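Local atomic coordinates of sporozoite surface protein 2 (Plasmodium vivax, PDB entry 4HQO), a protein that serves as a sporozoite surface receptor for gliding motility, its adhesive region pairing a metal-binding von Willebrand factor A domain with a thrombospondin repeat. Residues P34-K39 / T91-T96; L60-F65 / T70-L75; L157-I162 / Q169-I174; D220-C225 / T247-E252. The protein carries 4 engineered substitutions. All blocks are in the same frame, centred on the assembly; numbering follows the deposited sequence.

Interaction 1 of 4, residues P34-K39 / T91-T96; sequences PNWITK and TELRKT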
loop_
_atom_site.group_PDB
_atom_site.type_symbol
_atom_site.label_atom_id
_atom_site.label_comp_id
_atom_site.label_asym_id
_atom_site.label_seq_id
_atom_site.Cartn_x
_atom_site.Cartn_y
_atom_site.Cartn_z
ATOM N N PRO A 34 -20.756 7.134 24.623
ATOM C CA PRO A 34 -21.418 5.827 24.623
ATOM C C PRO A 34 -21.205 5.069 23.318
ATOM O O PRO A 34 -21.008 3.858 23.357
ATOM C CB PRO A 34 -22.897 6.181 24.812
ATOM C CG PRO A 34 -22.889 7.500 25.490
ATOM C CD PRO A 34 -21.711 8.224 24.915
ATOM N N ASN A 35 -21.205 5.774 22.191
ATOM C CA ASN A 35 -20.974 5.128 20.903
ATOM C C ASN A 35 -19.532 4.638 20.765
ATOM O O ASN A 35 -19.283 3.573 20.201
ATOM C CB ASN A 35 -21.327 6.075 19.750
ATOM C CG ASN A 35 -21.409 5.364 18.421
ATOM O OD1 ASN A 35 -20.420 5.280 17.693
ATOM N ND2 ASN A 35 -22.587 4.831 18.100
ATOM N N TRP A 36 -18.589 5.425 21.277
ATOM C CA TRP A 36 -17.183 5.030 21.343
ATOM C C TRP A 36 -17.019 3.626 21.971
ATOM O O TRP A 36 -16.295 2.775 21.455
ATOM C CB TRP A 36 -16.395 6.072 22.155
ATOM C CG TRP A 36 -14.905 5.911 22.086
ATOM C CD1 TRP A 36 -14.079 5.437 23.072
ATOM C CD2 TRP A 36 -14.060 6.210 20.968
ATOM N NE1 TRP A 36 -12.773 5.417 22.633
ATOM C CE2 TRP A 36 -12.738 5.897 21.344
ATOM C CE3 TRP A 36 -14.297 6.726 19.680
ATOM C CZ2 TRP A 36 -11.658 6.066 20.484
ATOM C CZ3 TRP A 36 -13.221 6.898 18.829
ATOM C CH2 TRP A 36 -11.920 6.567 19.231
ATOM N N ILE A 37 -17.729 3.382 23.065
ATOM C CA ILE A 37 -17.570 2.148 23.816
ATOM C C ILE A 37 -18.347 0.970 23.236
ATOM O O ILE A 37 -17.840 -0.158 23.182
ATOM C CB ILE A 37 -17.992 2.355 25.292
ATOM C CG1 ILE A 37 -17.090 3.402 25.958
ATOM C CG2 ILE A 37 -17.966 1.037 26.061
ATOM C CD1 ILE A 37 -15.595 3.067 25.888
ATOM N N THR A 38 -19.583 1.223 22.819
ATOM C CA THR A 38 -20.473 0.136 22.407
ATOM C C THR A 38 -20.399 -0.182 20.920
ATOM O O THR A 38 -20.854 -1.234 20.486
ATOM C CB THR A 38 -21.941 0.454 22.735
ATOM O OG1 THR A 38 -22.353 1.581 21.955
ATOM C CG2 THR A 38 -22.113 0.756 24.226
ATOM N N LYS A 39 -19.798 0.721 20.163
ATOM C CA LYS A 39 -19.797 0.632 18.706
ATOM C C LYS A 39 -18.405 0.785 18.080
ATOM O O LYS A 39 -17.947 -0.080 17.327
ATOM C CB LYS A 39 -20.773 1.670 18.113
ATOM C CG LYS A 39 -20.535 2.006 16.650
ATOM C CD LYS A 39 -21.096 0.948 15.724
ATOM C CE LYS A 39 -21.031 1.407 14.271
ATOM N NZ LYS A 39 -21.672 0.416 13.365
ATOM N N THR A 91 -6.968 -0.958 22.687
ATOM C CA THR A 91 -7.276 -1.098 24.114
ATOM C C THR A 91 -6.969 0.191 24.872
ATOM O O THR A 91 -7.731 0.619 25.739
ATOM C CB THR A 91 -6.522 -2.267 24.749
ATOM O OG1 THR A 91 -7.004 -3.493 24.191
ATOM C CG2 THR A 91 -6.733 -2.291 26.293
ATOM N N GLU A 92 -5.854 0.808 24.511
ATOM C CA GLU A 92 -5.446 2.091 25.050
ATOM C C GLU A 92 -6.485 3.161 24.726
ATOM O O GLU A 92 -6.772 4.029 25.547
ATOM C CB GLU A 92 -4.103 2.469 24.436
ATOM C CG GLU A 92 -3.153 3.183 25.359
ATOM C CD GLU A 92 -1.818 3.452 24.698
ATOM O OE1 GLU A 92 -1.313 2.555 23.981
ATOM O OE2 GLU A 92 -1.281 4.565 24.888
ATOM N N LEU A 93 -7.052 3.095 23.527
ATOM C CA LEU A 93 -8.088 4.044 23.129
ATOM C C LEU A 93 -9.375 3.820 23.904
ATOM O O LEU A 93 -10.057 4.775 24.281
ATOM C CB LEU A 93 -8.367 3.965 21.619
ATOM C CG LEU A 93 -7.271 4.524 20.701
ATOM C CD1 LEU A 93 -7.690 4.371 19.259
ATOM C CD2 LEU A 93 -6.959 5.983 20.996
ATOM N N ARG A 94 -9.712 2.555 24.143
ATOM C CA ARG A 94 -10.911 2.239 24.908
ATOM C C ARG A 94 -10.800 2.775 26.337
ATOM O O ARG A 94 -11.766 3.286 26.910
ATOM C CB ARG A 94 -11.150 0.730 24.952
ATOM C CG ARG A 94 -12.414 0.366 25.727
ATOM C CD ARG A 94 -12.602 -1.135 25.888
ATOM N NE ARG A 94 -11.435 -1.800 26.459
ATOM C CZ ARG A 94 -11.213 -1.936 27.766
ATOM N NH1 ARG A 94 -12.064 -1.436 28.649
ATOM N NH2 ARG A 94 -10.131 -2.568 28.192
ATOM N N LYS A 95 -9.612 2.655 26.906
ATOM C CA LYS A 95 -9.430 2.941 28.322
ATOM C C LYS A 95 -9.213 4.418 28.625
ATOM O O LYS A 95 -9.603 4.886 29.679
ATOM C CB LYS A 95 -8.246 2.150 28.874
ATOM C CG LYS A 95 -8.423 0.646 28.901
ATOM C CD LYS A 95 -7.332 0.006 29.754
ATOM C CE LYS A 95 -7.432 -1.510 29.770
ATOM N NZ LYS A 95 -6.280 -2.143 30.478
ATOM N N THR A 96 -8.578 5.146 27.710
ATOM C CA THR A 96 -8.039 6.455 28.060
ATOM C C THR A 96 -8.470 7.612 27.148
ATOM O O THR A 96 -8.135 8.759 27.415
ATOM C CB THR A 96 -6.499 6.430 28.098
ATOM O OG1 THR A 96 -5.994 6.227 26.778
ATOM C CG2 THR A 96 -5.991 5.315 29.015
#
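The indole nitrogen of Trp-36 reaches across to segment 91-96 of helix 83-96 and donates to a main-chain oxygen, NE1 to Leu-93 O at 3.2 Å. The N-H points almost straight at the oxygen, with 170° at the hydrogen, and the oxygen lies close to the indole plane, at the edge of the ring. Seen from the carbonyl the approach is less regular: NE1 stands well above the carbonyl plane. The bond probably helps to set the rotation of the indole, together with the packing around it. Trp-36 has CG anti to its main-chain nitrogen (chi1 -170°), which carries the ring out from the flank of its own helix toward the other. On the benzo ring, CZ2 of Trp-36 packs 4.1 Å from CB of Leu-93. Two neighbouring helices of the von Willebrand factor A domain, a Rossmann-like alpha/beta fold, are joined here; both lie on one side of the central sheet, and their local axes pass 10.3 Å apart at 141°. Tyr-97 meets the indole edge-to-face, and Leu-64 of the strand 58-65 packs on it as well, so the ring is wedged between helices and sheet. Nearer the surface, Ile-37 turns its CD1 methyl to Arg-94, lying 4.0 Å from Arg-94 O and 4.2 Å from Arg-94 CG, the two side chains crossing nearly at right angles. Of the arginine side chain it is CG that meets the isoleucine: the chain bends at chi3, and the guanidinium has CG of Lys-95 3.6 Å above one face, offset toward the rim.

Interaction 2 of 4, residues L60-F65 / T70-L75; sequences LYMNLF and TELIRL. With NA (sodium ion), chain G.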
loop_
_atom_site.group_PDB
_atom_site.type_symbol
_atom_site.label_atom_id
_atom_site.label_comp_id
_atom_site.label_asym_id
_atom_site.label_seq_id
_atom_site.Cartn_x
_atom_site.Cartn_y
_atom_site.Cartn_z
ATOM N N LEU A 60 -0.309 -1.561 8.733
ATOM C CA LEU A 60 -1.343 -0.668 9.224
ATOM C C LEU A 60 -0.776 0.715 9.550
ATOM O O LEU A 60 0.307 0.835 10.117
ATOM C CB LEU A 60 -2.000 -1.289 10.466
ATOM C CG LEU A 60 -3.095 -0.495 11.181
ATOM C CD1 LEU A 60 -4.313 -0.351 10.282
ATOM C CD2 LEU A 60 -3.470 -1.168 12.519
ATOM N N TYR A 61 -1.500 1.753 9.148
ATOM C CA TYR A 61 -1.272 3.105 9.647
ATOM C C TYR A 61 -2.561 3.499 10.373
ATOM O O TYR A 61 -3.651 3.080 9.979
ATOM C CB TYR A 61 -0.940 4.079 8.510
ATOM C CG TYR A 61 -1.089 5.549 8.870
ATOM C CD1 TYR A 61 -2.325 6.177 8.788
ATOM C CD2 TYR A 61 0.002 6.308 9.256
ATOM C CE1 TYR A 61 -2.481 7.497 9.102
ATOM C CE2 TYR A 61 -0.146 7.655 9.578
ATOM C CZ TYR A 61 -1.395 8.237 9.493
ATOM O OH TYR A 61 -1.581 9.565 9.792
ATOM N N MET A 62 -2.449 4.266 11.450
ATOM C CA MET A 62 -3.660 4.657 12.165
ATOM C C MET A 62 -3.592 6.086 12.658
ATOM O O MET A 62 -2.593 6.511 13.240
ATOM C CB MET A 62 -3.949 3.698 13.315
ATOM C CG MET A 62 -5.300 3.902 13.999
ATOM S SD MET A 62 -5.459 2.705 15.372
ATOM C CE MET A 62 -7.232 2.617 15.546
ATOM N N ASN A 63 -4.666 6.827 12.401
ATOM C CA ASN A 63 -4.762 8.224 12.796
ATOM C C ASN A 63 -6.085 8.467 13.496
ATOM O O ASN A 63 -7.143 8.002 13.046
ATOM C CB ASN A 63 -4.677 9.144 11.566
ATOM C CG ASN A 63 -4.371 10.581 11.931
ATOM O OD1 ASN A 63 -5.219 11.292 12.481
ATOM N ND2 ASN A 63 -3.155 11.020 11.625
ATOM N N LEU A 64 -6.024 9.223 14.581
ATOM C CA LEU A 64 -7.213 9.622 15.312
ATOM C C LEU A 64 -7.472 11.104 15.045
ATOM O O LEU A 64 -6.624 11.953 15.345
ATOM C CB LEU A 64 -6.986 9.412 16.807
ATOM C CG LEU A 64 -8.157 9.764 17.731
ATOM C CD1 LEU A 64 -9.294 8.779 17.532
ATOM C CD2 LEU A 64 -7.697 9.744 19.169
ATOM N N PHE A 65 -8.627 11.438 14.485
ATOM C CA PHE A 65 -8.891 12.851 14.225
ATOM C C PHE A 65 -10.088 13.410 14.993
ATOM O O PHE A 65 -11.108 12.751 15.170
ATOM C CB PHE A 65 -8.998 13.147 12.726
ATOM C CG PHE A 65 -10.145 12.457 12.032
ATOM C CD1 PHE A 65 -10.000 11.167 11.526
ATOM C CD2 PHE A 65 -11.356 13.116 11.848
ATOM C CE1 PHE A 65 -11.051 10.538 10.865
ATOM C CE2 PHE A 65 -12.417 12.497 11.182
ATOM C CZ PHE A 65 -12.262 11.205 10.688
ATOM N N THR A 70 -3.994 12.909 15.529
ATOM C CA THR A 70 -2.967 12.181 16.250
ATOM C C THR A 70 -2.601 10.935 15.478
ATOM O O THR A 70 -3.426 10.039 15.282
ATOM C CB THR A 70 -3.414 11.788 17.686
ATOM O OG1 THR A 70 -3.991 12.928 18.342
ATOM C CG2 THR A 70 -2.223 11.292 18.487
ATOM N N GLU A 71 -1.354 10.900 15.027
ATOM C CA GLU A 71 -0.807 9.749 14.335
ATOM C C GLU A 71 -0.439 8.706 15.383
ATOM O O GLU A 71 0.496 8.902 16.158
ATOM C CB GLU A 71 0.423 10.205 13.565
ATOM C CG GLU A 71 1.274 9.137 12.911
ATOM C CD GLU A 71 2.441 9.784 12.155
ATOM O OE1 GLU A 71 2.185 10.552 11.205
ATOM O OE2 GLU A 71 3.609 9.590 12.549
ATOM N N LEU A 72 -1.193 7.611 15.410
ATOM C CA LEU A 72 -1.078 6.604 16.461
ATOM C C LEU A 72 -0.145 5.470 16.059
ATOM O O LEU A 72 0.620 4.965 16.877
ATOM C CB LEU A 72 -2.454 6.035 16.789
ATOM C CG LEU A 72 -3.486 7.008 17.365
ATOM C CD1 LEU A 72 -4.788 6.262 17.642
ATOM C CD2 LEU A 72 -2.966 7.650 18.649
ATOM N N ILE A 73 -0.215 5.065 14.793
ATOM C CA ILE A 73 0.600 3.961 14.299
ATOM C C ILE A 73 1.198 4.351 12.955
ATOM O O ILE A 73 0.455 4.716 12.041
ATOM C CB ILE A 73 -0.252 2.666 14.141
ATOM C CG1 ILE A 73 -0.882 2.262 15.482
ATOM C CG2 ILE A 73 0.580 1.528 13.551
ATOM C CD1 ILE A 73 -1.740 1.010 15.411
ATOM N N ARG A 74 2.531 4.302 12.845
ATOM C CA ARG A 74 3.220 4.564 11.568
ATOM C C ARG A 74 3.453 3.296 10.764
ATOM O O ARG A 74 3.771 2.250 11.336
ATOM C CB ARG A 74 4.573 5.262 11.791
ATOM C CG ARG A 74 4.434 6.722 12.228
ATOM C CD ARG A 74 5.775 7.460 12.313
ATOM N NE ARG A 74 6.490 7.507 11.038
ATOM C CZ ARG A 74 6.097 8.198 9.964
ATOM N NH1 ARG A 74 6.831 8.164 8.857
ATOM N NH2 ARG A 74 4.972 8.912 9.981
ATOM N N LEU A 75 3.332 3.402 9.442
ATOM C CA LEU A 75 3.585 2.282 8.528
ATOM C C LEU A 75 4.911 1.600 8.788
ATOM O O LEU A 75 5.951 2.257 8.854
ATOM C CB LEU A 75 3.589 2.745 7.063
ATOM C CG LEU A 75 2.287 3.033 6.329
ATOM C CD1 LEU A 75 2.588 3.471 4.867
ATOM C CD2 LEU A 75 1.383 1.819 6.358
HETATM NA NA NA G . 0.389 10.729 9.968
HETATM O O HOH W 1 -6.684 13.362 17.830
#
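Strands 60-65 and 70-73 pair antiparallel, their register broken by a classic beta bulge where Leu-72 and Ile-73 both face Met-62. Met-62 O accepts two main-chain bonds there, from Leu-72 N at 2.8 Å and from Ile-73 N at 3.2 Å. This hairpin forms the edge of the central sheet of the von Willebrand factor A domain. On the face that carries Met-62, Leu-64 and Ile-73, Met-62 CB packs 3.9 Å from Ile-73 CB, and Leu-72 CD1 lies equally close to Leu-64 CB; Leu-93 of helix 83-96 closes over Met-62 and Leu-72. The face bearing Asn-63 and Glu-71 holds a sodium ion. Tyr-61 has CG anti to the main-chain nitrogen (chi1 163°), which swings its ring toward the ion, and the sodium lies in the ring plane at its edge. Glu-71, extended beyond CG, supplies OE1 to the metal at 2.2 Å, its carboxylate turned 66° from the ring. Two second-shell groups probably help to position these ligands: Asn-63 ND2 donates to Tyr-61 OH at 2.8 Å, and Arg-74 NH2 bridges to Glu-71 OE2 from above the carboxylate plane. The phenolic oxygen, Tyr-61 OH, sits 2.3 Å from the sodium.

Interaction 3 of 4, residues L157-I162 / Q169-I174; sequences LAVIGI and QFNRLI
The first torsions of Val-159 and Asn-171 turn their branches toward each other between strand and helix. In Val-159, CG1 lies opposite the main-chain nitrogen (chi1 -175°) and CG2 opposite the carbonyl carbon; CG1 is thereby turned to the amide of Asn-171 and CG2 chiefly to Ile-174. Asn-171 keeps CG beside its own nitrogen (chi1 -82°), which lays the amide along the strand side of the helix. Val-159 CG1 then touches the amide carbon, Asn-171 CG, at 4.0 Å, with the oxygen OD1 of Asn-171 just as near. The other methyl, CG2 of Val-159, packs 4.0 Å from CG2 of Ile-174, one helical turn further on, and these two side chains cross at about a right angle. At the carboxyl end of the strand, Gly-161 has no side chain, and its CA sits 4.0 Å from ND2 of Asn-171. At the other end, a methyl of Leu-157 comes up to the main chain of the helix, CD2 to Ile-174 O at 3.3 Å, an oxygen that is hydrogen-bonded by Lys-151 NZ. No hydrogen bond crosses between the two segments; the buried amide nitrogen of Asn-171 is instead satisfied by Tyr-187 OH, with a weak bond to Thr-133 O besides. The strand and helix run in nearly opposite directions, at 167°, with their local axes 8.7 Å apart, as expected within a beta-alpha-beta unit. Here it is the unit of strand 156-161, helix 168-175 and strand 187-188. Helix 140-152 flanks Ile-174 through Leu-144 and Ala-147, while helix 192-203 packs on Ala-158 and Ile-160, on the other face of the strand.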
loop_
_atom_site.group_PDB
_atom_site.type_symbol
_atom_site.label_atom_id
_atom_site.label_comp_id
_atom_site.label_asym_id
_atom_site.label_seq_id
_atom_site.Cartn_x
_atom_site.Cartn_y
_atom_site.Cartn_z
ATOM N N LEU A 157 -10.816 3.861 -1.273
ATOM C CA LEU A 157 -11.414 4.440 -0.069
ATOM C C LEU A 157 -12.676 3.703 0.345
ATOM O O LEU A 157 -13.633 3.595 -0.424
ATOM C CB LEU A 157 -11.744 5.929 -0.263
ATOM C CG LEU A 157 -12.553 6.570 0.880
ATOM C CD1 LEU A 157 -11.721 6.695 2.153
ATOM C CD2 LEU A 157 -13.136 7.940 0.490
ATOM N N ALA A 158 -12.673 3.194 1.571
ATOM C CA ALA A 158 -13.863 2.574 2.117
ATOM C C ALA A 158 -14.298 3.410 3.306
ATOM O O ALA A 158 -13.464 3.854 4.106
ATOM C CB ALA A 158 -13.582 1.131 2.535
ATOM N N VAL A 159 -15.600 3.651 3.410
ATOM C CA VAL A 159 -16.125 4.431 4.525
ATOM C C VAL A 159 -16.943 3.545 5.456
ATOM O O VAL A 159 -17.797 2.778 5.001
ATOM C CB VAL A 159 -16.981 5.636 4.045
ATOM C CG1 VAL A 159 -17.415 6.495 5.236
ATOM C CG2 VAL A 159 -16.196 6.479 3.039
ATOM N N ILE A 160 -16.664 3.639 6.756
ATOM C CA ILE A 160 -17.442 2.924 7.772
ATOM C C ILE A 160 -18.169 3.938 8.645
ATOM O O ILE A 160 -17.546 4.805 9.257
ATOM C CB ILE A 160 -16.551 2.053 8.675
ATOM C CG1 ILE A 160 -15.683 1.121 7.832
ATOM C CG2 ILE A 160 -17.412 1.232 9.654
ATOM C CD1 ILE A 160 -16.472 0.194 6.976
ATOM N N GLY A 161 -19.487 3.850 8.687
ATOM C CA GLY A 161 -20.258 4.785 9.485
ATOM C C GLY A 161 -20.218 4.441 10.963
ATOM O O GLY A 161 -20.527 3.319 11.346
ATOM N N ILE A 162 -19.804 5.398 11.788
ATOM C CA ILE A 162 -19.868 5.252 13.241
ATOM C C ILE A 162 -20.480 6.508 13.839
ATOM O O ILE A 162 -20.600 7.528 13.162
ATOM C CB ILE A 162 -18.472 5.064 13.880
ATOM C CG1 ILE A 162 -17.539 6.212 13.480
ATOM C CG2 ILE A 162 -17.883 3.699 13.528
ATOM C CD1 ILE A 162 -16.299 6.345 14.377
ATOM N N GLN A 169 -25.849 10.653 3.954
ATOM C CA GLN A 169 -25.753 11.355 2.674
ATOM C C GLN A 169 -24.304 11.758 2.394
ATOM O O GLN A 169 -23.781 11.493 1.314
ATOM C CB GLN A 169 -26.685 12.572 2.648
ATOM C CG GLN A 169 -26.671 13.377 1.341
ATOM C CD GLN A 169 -25.526 14.385 1.271
ATOM O OE1 GLN A 169 -25.133 14.971 2.283
ATOM N NE2 GLN A 169 -24.979 14.577 0.077
ATOM N N PHE A 170 -23.651 12.387 3.366
ATOM C CA PHE A 170 -22.267 12.793 3.165
ATOM C C PHE A 170 -21.318 11.598 3.084
ATOM O O PHE A 170 -20.396 11.593 2.268
ATOM C CB PHE A 170 -21.773 13.760 4.249
ATOM C CG PHE A 170 -20.346 14.204 4.032
ATOM C CD1 PHE A 170 -20.062 15.262 3.183
ATOM C CD2 PHE A 170 -19.289 13.518 4.626
ATOM C CE1 PHE A 170 -18.750 15.654 2.950
ATOM C CE2 PHE A 170 -17.974 13.901 4.391
ATOM C CZ PHE A 170 -17.713 14.980 3.559
ATOM N N ASN A 171 -21.515 10.609 3.954
ATOM C CA ASN A 171 -20.678 9.410 3.929
ATOM C C ASN A 171 -20.723 8.719 2.575
ATOM O O ASN A 171 -19.690 8.293 2.066
ATOM C CB ASN A 171 -21.074 8.424 5.032
ATOM C CG ASN A 171 -20.466 8.776 6.384
ATOM O OD1 ASN A 171 -19.570 9.610 6.476
ATOM N ND2 ASN A 171 -20.938 8.115 7.436
ATOM N N ARG A 172 -21.918 8.619 1.998
ATOM C CA ARG A 172 -22.088 7.997 0.695
ATOM C C ARG A 172 -21.431 8.851 -0.380
ATOM O O ARG A 172 -20.846 8.334 -1.333
ATOM C CB ARG A 172 -23.573 7.805 0.366
ATOM C CG ARG A 172 -24.266 6.695 1.150
ATOM C CD ARG A 172 -25.723 6.532 0.726
ATOM N NE ARG A 172 -25.904 5.394 -0.174
ATOM C CZ ARG A 172 -26.091 5.491 -1.487
ATOM N NH1 ARG A 172 -26.136 6.681 -2.073
ATOM N NH2 ARG A 172 -26.242 4.394 -2.215
ATOM N N LEU A 173 -21.531 10.165 -0.223
ATOM C CA LEU A 173 -20.961 11.080 -1.198
ATOM C C LEU A 173 -19.440 10.949 -1.216
ATOM O O LEU A 173 -18.844 10.751 -2.262
ATOM C CB LEU A 173 -21.389 12.522 -0.907
ATOM C CG LEU A 173 -20.981 13.565 -1.941
ATOM C CD1 LEU A 173 -21.552 13.215 -3.306
ATOM C CD2 LEU A 173 -21.456 14.942 -1.494
ATOM N N ILE A 174 -18.813 11.019 -0.053
ATOM C CA ILE A 174 -17.360 10.923 -0.009
ATOM C C ILE A 174 -16.875 9.520 -0.409
ATOM O O ILE A 174 -15.771 9.362 -0.922
ATOM C CB ILE A 174 -16.781 11.372 1.358
ATOM C CG1 ILE A 174 -15.286 11.678 1.230
ATOM C CG2 ILE A 174 -17.039 10.317 2.468
ATOM C CD1 ILE A 174 -14.697 12.389 2.437
#

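Interaction 4 of 4, residues D220-C225 / T247-E252; sequences DPWTAC and THMVSE
Thrombospondin type 1 domains layer tryptophans of an irregular strand with arginines of a two-stranded antiparallel ribbon; here Trp-222 fits that scheme, with His-234 stacked on it and Arg-236 touching it, both from strand 232-237. The present contact packs the same indole beside the layers, against the other ribbon strand. Trp-222 comes from the irregular segment 220-225 and meets Met-249 and Ser-251, alternate residues that both point toward it from strand 248-252. The far end of its six-membered ring does the touching: CH2 of Trp-222 lies 3.5 Å from Ser-251 CB, and CZ2 of Trp-222 lies 4.0 Å from the methyl CE of Met-249. Met-249 is fully extended, with CG anti to the main-chain nitrogen (chi1 175°), which runs its thioether beside the indole. The sulfur SD stands 5.0 Å from the centroid of the six-membered ring of Trp-222, 56° off the ring normal, an oblique Met-aromatic contact. The Cys-225 to Cys-253 disulfide links 220-225 to the strand just beyond 252. No hydrogen bond crosses between 220-225 and 247-252, so this pairing relies on dispersion and on the polarisable sulfur and indole.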
loop_
_atom_site.group_PDB
_atom_site.type_symbol
_atom_site.label_atom_id
_atom_site.label_comp_id
_atom_site.label_asym_id
_atom_site.label_seq_id
_atom_site.Cartn_x
_atom_site.Cartn_y
_atom_site.Cartn_z
ATOM N N ASP A 220 31.637 -4.546 -23.613
ATOM C CA ASP A 220 32.915 -3.910 -23.876
ATOM C C ASP A 220 33.429 -4.532 -25.170
ATOM O O ASP A 220 32.921 -5.570 -25.596
ATOM C CB ASP A 220 33.894 -4.152 -22.721
ATOM C CG ASP A 220 33.485 -3.431 -21.443
ATOM O OD1 ASP A 220 32.526 -2.631 -21.484
ATOM O OD2 ASP A 220 34.130 -3.658 -20.399
ATOM N N PRO A 221 34.414 -3.891 -25.819
ATOM C CA PRO A 221 34.983 -4.463 -27.042
ATOM C C PRO A 221 35.586 -5.846 -26.824
ATOM O O PRO A 221 36.083 -6.133 -25.736
ATOM C CB PRO A 221 36.090 -3.470 -27.402
ATOM C CG PRO A 221 35.615 -2.179 -26.849
ATOM C CD PRO A 221 34.917 -2.527 -25.567
ATOM N N TRP A 222 35.532 -6.686 -27.855
ATOM C CA TRP A 222 36.210 -7.978 -27.843
ATOM C C TRP A 222 37.691 -7.785 -27.568
ATOM O O TRP A 222 38.291 -6.814 -28.023
ATOM C CB TRP A 222 36.045 -8.689 -29.190
ATOM C CG TRP A 222 34.691 -9.290 -29.412
ATOM C CD1 TRP A 222 33.665 -8.754 -30.132
ATOM C CD2 TRP A 222 34.219 -10.549 -28.914
ATOM N NE1 TRP A 222 32.581 -9.601 -30.113
ATOM C CE2 TRP A 222 32.897 -10.710 -29.375
ATOM C CE3 TRP A 222 34.789 -11.557 -28.126
ATOM C CZ2 TRP A 222 32.131 -11.836 -29.069
ATOM C CZ3 TRP A 222 34.028 -12.674 -27.827
ATOM C CH2 TRP A 222 32.712 -12.803 -28.296
ATOM N N THR A 223 38.282 -8.706 -26.816
ATOM C CA THR A 223 39.715 -8.670 -26.579
ATOM C C THR A 223 40.445 -9.198 -27.813
ATOM O O THR A 223 39.829 -9.788 -28.705
ATOM C CB THR A 223 40.117 -9.523 -25.352
ATOM O OG1 THR A 223 39.849 -10.905 -25.616
ATOM C CG2 THR A 223 39.347 -9.084 -24.113
ATOM N N ALA A 224 41.755 -8.975 -27.862
ATOM C CA ALA A 224 42.580 -9.529 -28.927
ATOM C C ALA A 224 42.577 -11.048 -28.820
ATOM O O ALA A 224 42.329 -11.598 -27.744
ATOM C CB ALA A 224 43.999 -8.995 -28.826
ATOM N N CYS A 225 42.849 -11.723 -29.932
ATOM C CA CYS A 225 42.916 -13.180 -29.938
ATOM C C CYS A 225 44.006 -13.665 -28.986
ATOM O O CYS A 225 45.039 -13.008 -28.834
ATOM C CB CYS A 225 43.167 -13.707 -31.353
ATOM S SG CYS A 225 42.814 -15.471 -31.564
ATOM N N THR A 247 27.498 -11.567 -18.124
ATOM C CA THR A 247 28.509 -10.512 -18.112
ATOM C C THR A 247 29.808 -10.906 -18.807
ATOM O O THR A 247 30.656 -10.057 -19.085
ATOM C CB THR A 247 28.825 -10.066 -16.680
ATOM O OG1 THR A 247 29.258 -11.196 -15.912
ATOM C CG2 THR A 247 27.591 -9.474 -16.039
ATOM N N HIS A 248 29.971 -12.195 -19.076
ATOM C CA HIS A 248 31.157 -12.666 -19.773
ATOM C C HIS A 248 30.751 -13.558 -20.934
ATOM O O HIS A 248 29.698 -14.194 -20.905
ATOM C CB HIS A 248 32.098 -13.412 -18.825
ATOM C CG HIS A 248 33.457 -13.668 -19.401
ATOM N ND1 HIS A 248 34.398 -12.677 -19.559
ATOM C CD2 HIS A 248 34.030 -14.808 -19.861
ATOM C CE1 HIS A 248 35.498 -13.192 -20.087
ATOM N NE2 HIS A 248 35.296 -14.483 -20.278
ATOM N N MET A 249 31.597 -13.599 -21.953
ATOM C CA MET A 249 31.282 -14.288 -23.189
ATOM C C MET A 249 32.580 -14.615 -23.905
ATOM O O MET A 249 33.407 -13.735 -24.126
ATOM C CB MET A 249 30.408 -13.386 -24.058
ATOM C CG MET A 249 30.097 -13.930 -25.430
ATOM S SD MET A 249 29.111 -12.754 -26.376
ATOM C CE MET A 249 28.812 -13.700 -27.866
ATOM N N VAL A 250 32.768 -15.882 -24.254
ATOM C CA VAL A 250 33.993 -16.315 -24.915
ATOM C C VAL A 250 33.680 -16.890 -26.292
ATOM O O VAL A 250 32.683 -17.590 -26.471
ATOM C CB VAL A 250 34.759 -17.356 -24.061
ATOM C CG1 VAL A 250 36.071 -17.752 -24.731
ATOM C CG2 VAL A 250 35.027 -16.802 -22.671
ATOM N N SER A 251 34.527 -16.579 -27.267
ATOM C CA SER A 251 34.344 -17.066 -28.628
ATOM C C SER A 251 35.684 -17.395 -29.283
ATOM O O SER A 251 36.739 -16.996 -28.791
ATOM C CB SER A 251 33.589 -16.033 -29.462
ATOM O OG SER A 251 33.446 -16.470 -30.800
ATOM N N GLU A 252 35.635 -18.128 -30.392
ATOM C CA GLU A 252 36.845 -18.515 -31.112
ATOM C C GLU A 252 37.335 -17.394 -32.023
ATOM O O GLU A 252 36.566 -16.516 -32.409
ATOM C CB GLU A 252 36.597 -19.783 -31.933
ATOM C CG GLU A 252 36.220 -20.999 -31.099
ATOM C CD GLU A 252 35.854 -22.201 -31.951
ATOM O OE1 GLU A 252 35.421 -23.227 -31.382
ATOM O OE2 GLU A 252 35.996 -22.117 -33.189
#

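How the interactions relate
Interactions 1, 2 and 3 belong to the von Willebrand factor A domain, whereas interaction 4 lies in the thrombospondin repeat, its nearest atoms about 35 Å from interaction 2. Interactions 1 and 2 share a hydrophobic layer between helices and hairpin, in which Leu-93 CD2 packs 4.2 Å from Leu-64 CD2. Interaction 3 belongs to the same central sheet, and Lys-39 of interaction 1 reaches its loop at Ile-162. Burial differs as well. Interaction 3 is wholly buried and largely apolar. Interactions 1 and 2 are partly buried: 1 adds one indole hydrogen bond to its packing, and 2 adds main-chain pairing and a sodium site. Interaction 4 is a surface contact of indole with a thioether and a serine methylene, without hydrogen bonds.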